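Local coordinates for protein horse MILK lysozyme (Equus caballus, PDB 2EQL) that hydrolyses the beta-1,4 linkages of bacterial cell-wall peptidoglycan as a calcium-binding C-type lysozyme with a bacteriolytic role in milk, at residues 3-8 and 36-41; 24-29 and 121-126. All coordinates share one frame; numbering follows the deposited sequence.

Contact 1: 3-8 and 36-41; sequences FSKCEL and SNFNTR
The backbone N-H of Phe-3 gives the one hydrogen bond between 3-8 and 36-41, reaching Phe-38 O at 2.8 Å. The donor lies in the carbonyl plane and the bond is nearly straight, 159° at the hydrogen. It ties the N-terminal end of the chain, just before helix 5-13, to the turn that leaves helix 25-36. Asn-37 and Phe-38 both have positive phi where the chain leaves the helix, and the Phe-38 side chain points toward the start of helix 5-13. Its CG lies anti to the carbonyl carbon (chi1 -55°), which directs the ring toward 3-8; its neighbours there stand oblique to it, Phe-38 CE2 meeting Lys-5 CA at 3.5 Å and Leu-8 bringing its CD2 methyl against the CD1-CE1 side. A large, flat, apolar residue suits a place where it must cover both helix backbone and a leucine. Beside it, the Phe-3 ring takes the Thr-40 methyl at its edge, Phe-3 CE1 to Thr-40 CG2 at 3.4 Å. Threonine suits the place because its methyl faces that edge while its OG1 hydrogen-bonds to the backbone N of Lys-1. Ser-4 N-caps helix 5-13, its OG accepting from Glu-7 N at 3.1 Å. The 36-41 loop runs on toward strand 43-45, with Thr-40 touching Ile-88 near the inferred calcium ligands Asp-85 and Asp-91, while Phe-38 also packs on Val-29, Ala-32 and Glu-33 of helix 25-36.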
ATOM      1  N   PHE A   3       1.868  -7.662  -9.814  1.00 12.29           N
ATOM      2  CA  PHE A   3       3.314  -7.600  -9.914  1.00 10.73           C
ATOM      3  C   PHE A   3       3.881  -8.901  -9.421  1.00 12.39           C
ATOM      4  O   PHE A   3       3.221  -9.620  -8.656  1.00 16.33           O
ATOM      5  CB  PHE A   3       3.891  -6.551  -9.038  1.00  6.28           C
ATOM      6  CG  PHE A   3       3.480  -5.151  -9.421  1.00 10.51           C
ATOM      7  CD1 PHE A   3       2.274  -4.636  -8.947  1.00  8.32           C
ATOM      8  CD2 PHE A   3       4.323  -4.416 -10.242  1.00 11.43           C
ATOM      9  CE1 PHE A   3       1.892  -3.382  -9.291  1.00  6.93           C
ATOM     10  CE2 PHE A   3       3.927  -3.147 -10.588  1.00 14.25           C
ATOM     11  CZ  PHE A   3       2.711  -2.643 -10.109  1.00 11.13           C
ATOM     12  N   SER A   4       5.073  -9.270  -9.888  1.00 11.48           N
ATOM     13  CA  SER A   4       5.731 -10.336  -9.194  1.00 11.29           C
ATOM     14  C   SER A   4       6.380  -9.570  -8.035  1.00 10.86           C
ATOM     15  O   SER A   4       6.471  -8.348  -8.041  1.00 10.34           O
ATOM     16  CB  SER A   4       6.776 -10.993 -10.079  1.00 13.59           C
ATOM     17  OG  SER A   4       8.022 -10.283 -10.201  1.00 20.10           O
ATOM     18  N   LYS A   5       6.954 -10.278  -7.076  1.00 11.58           N
ATOM     19  CA  LYS A   5       7.599  -9.696  -5.920  1.00 12.66           C
ATOM     20  C   LYS A   5       8.717  -8.675  -6.247  1.00 14.01           C
ATOM     21  O   LYS A   5       8.800  -7.502  -5.857  1.00 12.66           O
ATOM     22  CB  LYS A   5       8.080 -10.914  -5.166  1.00 10.51           C
ATOM     23  CG  LYS A   5       8.770 -10.620  -3.873  1.00 11.95           C
ATOM     24  CD  LYS A   5       9.875 -11.638  -3.862  1.00 12.41           C
ATOM     25  CE  LYS A   5      10.405 -11.908  -2.486  1.00  8.17           C
ATOM     26  NZ  LYS A   5       9.432 -12.555  -1.644  1.00  6.93           N
ATOM     27  N   CYS A   6       9.612  -9.222  -7.061  1.00 14.18           N
ATOM     28  CA  CYS A   6      10.778  -8.525  -7.491  1.00 12.89           C
ATOM     29  C   CYS A   6      10.387  -7.415  -8.427  1.00 13.25           C
ATOM     30  O   CYS A   6      10.966  -6.343  -8.297  1.00 14.15           O
ATOM     31  CB  CYS A   6      11.684  -9.524  -8.128  1.00 10.76           C
ATOM     32  SG  CYS A   6      12.054 -10.949  -7.048  1.00 19.91           S
ATOM     33  N   GLU A   7       9.372  -7.600  -9.282  1.00 11.58           N
ATOM     34  CA  GLU A   7       8.872  -6.581 -10.231  1.00 12.21           C
ATOM     35  C   GLU A   7       8.590  -5.255  -9.555  1.00 11.09           C
ATOM     36  O   GLU A   7       8.896  -4.156 -10.009  1.00 12.19           O
ATOM     37  CB  GLU A   7       7.518  -6.928 -10.864  1.00 15.13           C
ATOM     38  CG  GLU A   7       7.321  -7.679 -12.151  1.00 15.62           C
ATOM     39  CD  GLU A   7       6.239  -6.935 -12.883  1.00 13.25           C
ATOM     40  OE1 GLU A   7       6.547  -5.893 -13.439  1.00 14.98           O
ATOM     41  OE2 GLU A   7       5.091  -7.337 -12.845  1.00 14.05           O
ATOM     42  N   LEU A   8       7.860  -5.460  -8.479  1.00  7.13           N
ATOM     43  CA  LEU A   8       7.412  -4.429  -7.587  1.00 10.48           C
ATOM     44  C   LEU A   8       8.519  -3.800  -6.725  1.00  8.65           C
ATOM     45  O   LEU A   8       8.475  -2.563  -6.501  1.00  6.00           O
ATOM     46  CB  LEU A   8       6.351  -5.131  -6.825  1.00 10.51           C
ATOM     47  CG  LEU A   8       5.864  -4.749  -5.537  1.00  9.55           C
ATOM     48  CD1 LEU A   8       4.638  -3.925  -5.542  1.00 11.76           C
ATOM     49  CD2 LEU A   8       5.524  -6.050  -4.960  1.00 12.64           C
ATOM     50  N   SER A  36      -2.674  -7.085  -0.655  1.00  2.04           N
ATOM     51  CA  SER A  36      -3.358  -7.064  -1.931  1.00  6.56           C
ATOM     52  C   SER A  36      -3.091  -8.198  -2.903  1.00  9.57           C
ATOM     53  O   SER A  36      -3.688  -8.334  -3.976  1.00  9.16           O
ATOM     54  CB  SER A  36      -3.001  -5.764  -2.655  1.00  5.45           C
ATOM     55  OG  SER A  36      -1.608  -5.668  -3.022  1.00  4.77           O
ATOM     56  N   ASN A  37      -2.058  -8.913  -2.494  1.00 10.80           N
ATOM     57  CA  ASN A  37      -1.394  -9.917  -3.273  1.00 12.05           C
ATOM     58  C   ASN A  37      -0.693  -9.301  -4.485  1.00 11.89           C
ATOM     59  O   ASN A  37      -0.606  -9.915  -5.544  1.00 11.51           O
ATOM     60  CB  ASN A  37      -2.419 -10.990  -3.649  1.00 12.75           C
ATOM     61  CG  ASN A  37      -2.168 -12.168  -2.714  1.00 19.40           C
ATOM     62  OD1 ASN A  37      -2.681 -12.257  -1.583  1.00 18.26           O
ATOM     63  ND2 ASN A  37      -1.272 -13.080  -3.134  1.00 20.66           N
ATOM     64  N   PHE A  38      -0.136  -8.088  -4.333  1.00  9.45           N
ATOM     65  CA  PHE A  38       0.598  -7.395  -5.385  1.00 10.74           C
ATOM     66  C   PHE A  38      -0.341  -7.096  -6.560  1.00 10.30           C
ATOM     67  O   PHE A  38       0.057  -7.033  -7.725  1.00  9.44           O
ATOM     68  CB  PHE A  38       1.775  -8.245  -5.911  1.00 13.15           C
ATOM     69  CG  PHE A  38       2.840  -8.785  -4.957  1.00 14.91           C
ATOM     70  CD1 PHE A  38       3.272  -8.060  -3.872  1.00 13.58           C
ATOM     71  CD2 PHE A  38       3.444  -9.990  -5.236  1.00 14.40           C
ATOM     72  CE1 PHE A  38       4.307  -8.512  -3.071  1.00 12.68           C
ATOM     73  CE2 PHE A  38       4.472 -10.421  -4.420  1.00 14.81           C
ATOM     74  CZ  PHE A  38       4.919  -9.697  -3.339  1.00 11.26           C
ATOM     75  N   ASN A  39      -1.625  -6.900  -6.329  1.00 10.32           N
ATOM     76  CA  ASN A  39      -2.513  -6.723  -7.429  1.00 12.83           C
ATOM     77  C   ASN A  39      -3.093  -5.380  -7.199  1.00 13.88           C
ATOM     78  O   ASN A  39      -3.510  -5.061  -6.090  1.00 15.06           O
ATOM     79  CB  ASN A  39      -3.610  -7.762  -7.426  1.00 14.76           C
ATOM     80  CG  ASN A  39      -4.732  -7.641  -8.482  1.00 14.86           C
ATOM     81  OD1 ASN A  39      -4.817  -6.795  -9.402  1.00  8.36           O
ATOM     82  ND2 ASN A  39      -5.670  -8.561  -8.278  1.00 13.54           N
ATOM     83  N   THR A  40      -3.139  -4.638  -8.307  1.00 13.51           N
ATOM     84  CA  THR A  40      -3.680  -3.287  -8.332  1.00 12.23           C
ATOM     85  C   THR A  40      -5.212  -3.258  -8.432  1.00 11.00           C
ATOM     86  O   THR A  40      -5.849  -2.238  -8.263  1.00 12.71           O
ATOM     87  CB  THR A  40      -2.920  -2.553  -9.497  1.00 12.87           C
ATOM     88  OG1 THR A  40      -3.148  -3.280 -10.685  1.00 15.49           O
ATOM     89  CG2 THR A  40      -1.386  -2.557  -9.295  1.00 13.29           C
ATOM     90  N   ARG A  41      -5.862  -4.383  -8.632  1.00 11.71           N
ATOM     91  CA  ARG A  41      -7.301  -4.447  -8.572  1.00 15.04           C
ATOM     92  C   ARG A  41      -7.741  -4.962  -7.203  1.00 12.97           C
ATOM     93  O   ARG A  41      -8.850  -5.485  -7.073  1.00 17.23           O
ATOM     94  CB  ARG A  41      -7.871  -5.394  -9.637  1.00 18.87           C
ATOM     95  CG  ARG A  41      -8.198  -4.729 -10.942  1.00 22.59           C
ATOM     96  CD  ARG A  41      -7.375  -5.295 -12.075  1.00 24.99           C
ATOM     97  NE  ARG A  41      -7.016  -4.104 -12.811  1.00 32.42           N
ATOM     98  CZ  ARG A  41      -6.833  -4.055 -14.132  1.00 34.70           C
ATOM     99  NH1 ARG A  41      -6.860  -5.134 -14.939  1.00 34.58           N
ATOM    100  NH2 ARG A  41      -6.577  -2.848 -14.620  1.00 36.20           N
TER

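Contact 2: 24-29 and 121-126; sequences SLANWV and SEYLAS
Tyr-123 and Leu-124 reach from the C-terminal loop onto the first turns of helix 25-36, and apolar packing carries the contact, with no hydrogen bond between the two segments. Leu-124 lays its CD1 methyl on the helix backbone, 3.6 Å from Ala-26 N, and also touches Leu-25 CB. The small side chain of Ala-26 lets the leucine come this close to the main chain. The other branch of Leu-124 turns to Val-29, Leu-124 CD2 lying 4.1 Å from Val-29 CG1. Tyr-123 extends with CG anti to the backbone N (chi1 174°), which carries the ring along the helix from Ala-26 to Val-29. Ala-26 O approaches the ring obliquely, 3.6 Å from Tyr-123 CE2. Val-29 sits at the edge of the ring, its CB in the ring plane and its CG1 3.8 Å from Tyr-123 CE2. Valine suits this place: it is compact and apolar, and its CG1, anti to the backbone N (chi1 -179°), meets both the ring and Leu-124.

In the C-type lysozyme fold this helix belongs to the alpha-helical domain, and the loop following helix 109-114 packs against it near the end of the chain. The polar end of Tyr-123 is used farther along the same helix, where its OH hydrogen-bonds to Glu-33 OE2, while its ring forms a cation-pi pair with Lys-5. A second shell sets the helix itself. Val-29 and Leu-25 also touch helix 5-13, on Leu-8 and on Leu-12 and Lys-13 respectively. At the start of the helix, Asn-27 ND2 donates to Ser-24 OG at 3.2 Å, with the oxygen in the amide plane, and Asn-27 OD1 accepts from Trp-111 NE1.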
ATOM      1  N   SER A  24      12.350  -0.216   5.313  1.00  9.04           N
ATOM      2  CA  SER A  24      13.121  -0.630   4.163  1.00  8.32           C
ATOM      3  C   SER A  24      12.226  -1.106   3.031  1.00  6.22           C
ATOM      4  O   SER A  24      11.054  -1.378   3.303  1.00 10.41           O
ATOM      5  CB  SER A  24      14.093  -1.730   4.652  1.00  8.48           C
ATOM      6  OG  SER A  24      13.524  -2.621   5.622  1.00  9.89           O
ATOM      7  N   LEU A  25      12.763  -1.351   1.818  1.00  3.55           N
ATOM      8  CA  LEU A  25      12.028  -1.816   0.652  1.00  4.84           C
ATOM      9  C   LEU A  25      11.243  -3.056   1.024  1.00  7.57           C
ATOM     10  O   LEU A  25      10.054  -3.089   0.762  1.00 12.56           O
ATOM     11  CB  LEU A  25      12.951  -2.232  -0.470  1.00  4.70           C
ATOM     12  CG  LEU A  25      12.882  -1.628  -1.847  1.00  5.84           C
ATOM     13  CD1 LEU A  25      13.715  -2.472  -2.801  1.00  2.01           C
ATOM     14  CD2 LEU A  25      11.415  -1.474  -2.247  1.00  3.87           C
ATOM     15  N   ALA A  26      11.923  -4.041   1.675  1.00  7.08           N
ATOM     16  CA  ALA A  26      11.383  -5.312   2.148  1.00  5.54           C
ATOM     17  C   ALA A  26      10.116  -5.137   2.901  1.00  4.30           C
ATOM     18  O   ALA A  26       9.192  -5.892   2.704  1.00  4.61           O
ATOM     19  CB  ALA A  26      12.301  -6.039   3.107  1.00  2.26           C
ATOM     20  N   ASN A  27      10.027  -4.107   3.722  1.00  8.92           N
ATOM     21  CA  ASN A  27       8.850  -3.815   4.514  1.00  7.66           C
ATOM     22  C   ASN A  27       7.637  -3.494   3.687  1.00  8.20           C
ATOM     23  O   ASN A  27       6.597  -4.155   3.784  1.00 10.61           O
ATOM     24  CB  ASN A  27       9.206  -2.687   5.411  1.00  6.50           C
ATOM     25  CG  ASN A  27       9.537  -3.320   6.730  1.00  8.85           C
ATOM     26  OD1 ASN A  27       8.648  -3.763   7.446  1.00 11.47           O
ATOM     27  ND2 ASN A  27      10.796  -3.472   7.103  1.00  7.60           N
ATOM     28  N   TRP A  28       7.859  -2.513   2.813  1.00  7.62           N
ATOM     29  CA  TRP A  28       6.912  -1.988   1.842  1.00  5.61           C
ATOM     30  C   TRP A  28       6.403  -3.108   0.940  1.00  6.35           C
ATOM     31  O   TRP A  28       5.201  -3.271   0.791  1.00  2.59           O
ATOM     32  CB  TRP A  28       7.608  -0.902   0.967  1.00  6.35           C
ATOM     33  CG  TRP A  28       7.840   0.387   1.723  1.00  5.18           C
ATOM     34  CD1 TRP A  28       9.071   0.737   2.202  1.00  6.60           C
ATOM     35  CD2 TRP A  28       6.843   1.271   2.063  1.00  5.61           C
ATOM     36  NE1 TRP A  28       8.850   1.847   2.862  1.00  7.45           N
ATOM     37  CE2 TRP A  28       7.536   2.203   2.806  1.00  5.41           C
ATOM     38  CE3 TRP A  28       5.466   1.375   1.836  1.00  6.63           C
ATOM     39  CZ2 TRP A  28       6.827   3.269   3.333  1.00  5.40           C
ATOM     40  CZ3 TRP A  28       4.781   2.446   2.368  1.00  5.31           C
ATOM     41  CH2 TRP A  28       5.461   3.391   3.112  1.00  2.59           C
ATOM     42  N   VAL A  29       7.309  -3.895   0.342  1.00  7.48           N
ATOM     43  CA  VAL A  29       6.975  -5.002  -0.525  1.00  7.30           C
ATOM     44  C   VAL A  29       6.183  -6.039   0.234  1.00  7.24           C
ATOM     45  O   VAL A  29       5.200  -6.582  -0.277  1.00 10.77           O
ATOM     46  CB  VAL A  29       8.239  -5.683  -1.111  1.00  7.01           C
ATOM     47  CG1 VAL A  29       7.802  -6.847  -2.054  1.00  7.23           C
ATOM     48  CG2 VAL A  29       9.090  -4.653  -1.859  1.00  2.65           C
ATOM     49  N   SER A 121      15.189 -10.215   6.383  1.00 15.84           N
ATOM     50  CA  SER A 121      16.591 -10.123   6.036  1.00 15.63           C
ATOM     51  C   SER A 121      17.022 -10.719   4.709  1.00 17.81           C
ATOM     52  O   SER A 121      18.088 -10.433   4.160  1.00 22.56           O
ATOM     53  CB  SER A 121      17.370 -10.796   7.142  1.00 14.83           C
ATOM     54  OG  SER A 121      16.642 -10.694   8.363  1.00 12.70           O
ATOM     55  N   GLU A 122      16.199 -11.650   4.245  1.00 18.37           N
ATOM     56  CA  GLU A 122      16.439 -12.427   3.040  1.00 16.11           C
ATOM     57  C   GLU A 122      15.116 -12.580   2.250  1.00 14.15           C
ATOM     58  O   GLU A 122      14.959 -13.413   1.353  1.00  9.81           O
ATOM     59  CB  GLU A 122      17.073 -13.761   3.503  1.00 18.42           C
ATOM     60  CG  GLU A 122      16.368 -14.688   4.486  1.00 23.95           C
ATOM     61  CD  GLU A 122      15.945 -14.138   5.877  1.00 25.17           C
ATOM     62  OE1 GLU A 122      14.953 -13.386   5.943  1.00 23.18           O
ATOM     63  OE2 GLU A 122      16.567 -14.509   6.884  1.00 23.17           O
ATOM     64  N   TYR A 123      14.180 -11.621   2.492  1.00 12.07           N
ATOM     65  CA  TYR A 123      12.890 -11.574   1.832  1.00  8.77           C
ATOM     66  C   TYR A 123      13.068 -11.115   0.377  1.00 10.10           C
ATOM     67  O   TYR A 123      12.425 -11.649  -0.514  1.00  9.77           O
ATOM     68  CB  TYR A 123      12.000 -10.634   2.596  1.00  8.89           C
ATOM     69  CG  TYR A 123      10.647 -10.358   1.965  1.00  9.85           C
ATOM     70  CD1 TYR A 123       9.655 -11.285   2.116  1.00  9.27           C
ATOM     71  CD2 TYR A 123      10.399  -9.187   1.278  1.00  8.61           C
ATOM     72  CE1 TYR A 123       8.420 -11.034   1.605  1.00  7.33           C
ATOM     73  CE2 TYR A 123       9.165  -8.937   0.766  1.00  5.48           C
ATOM     74  CZ  TYR A 123       8.205  -9.873   0.948  1.00  6.21           C
ATOM     75  OH  TYR A 123       6.942  -9.632   0.540  1.00  7.64           O
ATOM     76  N   LEU A 124      13.937 -10.167   0.028  1.00  7.26           N
ATOM     77  CA  LEU A 124      14.110  -9.896  -1.372  1.00  2.50           C
ATOM     78  C   LEU A 124      15.364 -10.549  -1.920  1.00  5.88           C
ATOM     79  O   LEU A 124      15.824 -10.185  -2.981  1.00  7.56           O
ATOM     80  CB  LEU A 124      14.139  -8.399  -1.536  1.00  2.01           C
ATOM     81  CG  LEU A 124      12.923  -7.711  -0.966  1.00  2.91           C
ATOM     82  CD1 LEU A 124      13.174  -6.215  -0.965  1.00  4.17           C
ATOM     83  CD2 LEU A 124      11.685  -8.080  -1.766  1.00  2.00           C
ATOM     84  N   ALA A 125      15.974 -11.546  -1.271  1.00 10.52           N
ATOM     85  CA  ALA A 125      17.215 -12.219  -1.709  1.00 12.15           C
ATOM     86  C   ALA A 125      17.356 -12.573  -3.191  1.00 12.97           C
ATOM     87  O   ALA A 125      18.356 -12.380  -3.881  1.00 14.15           O
ATOM     88  CB  ALA A 125      17.386 -13.527  -0.904  1.00  9.61           C
ATOM     89  N   SER A 126      16.258 -13.043  -3.725  1.00 13.75           N
ATOM     90  CA  SER A 126      16.235 -13.471  -5.087  1.00 15.16           C
ATOM     91  C   SER A 126      15.834 -12.365  -6.074  1.00 14.74           C
ATOM     92  O   SER A 126      15.719 -12.557  -7.287  1.00 11.99           O
ATOM     93  CB  SER A 126      15.305 -14.680  -5.035  1.00 16.90           C
ATOM     94  OG  SER A 126      14.169 -14.486  -4.190  1.00 22.01           O
TER

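Helix 25-36 enters both contacts: its first turns receive the C-terminal loop in contact 2, and the loop leaving its far end meets helix 5-13 in contact 1. Contact 1 is the more buried, with Phe-3, Leu-8 and Thr-40 all inside; contact 2 lies nearer the surface, and Val-29 is its only buried touching residue. Contact 1 adds a backbone hydrogen bond, from the residues just before helix 5-13 to the loop 36-41, to its packing round Phe-38, whereas contact 2 has no hydrogen bond across it and rests on apolar side chains laid on a regular helix. Leu-8 CD2 lies 3.8 Å from Val-29 CG1, joining the two apolar clusters.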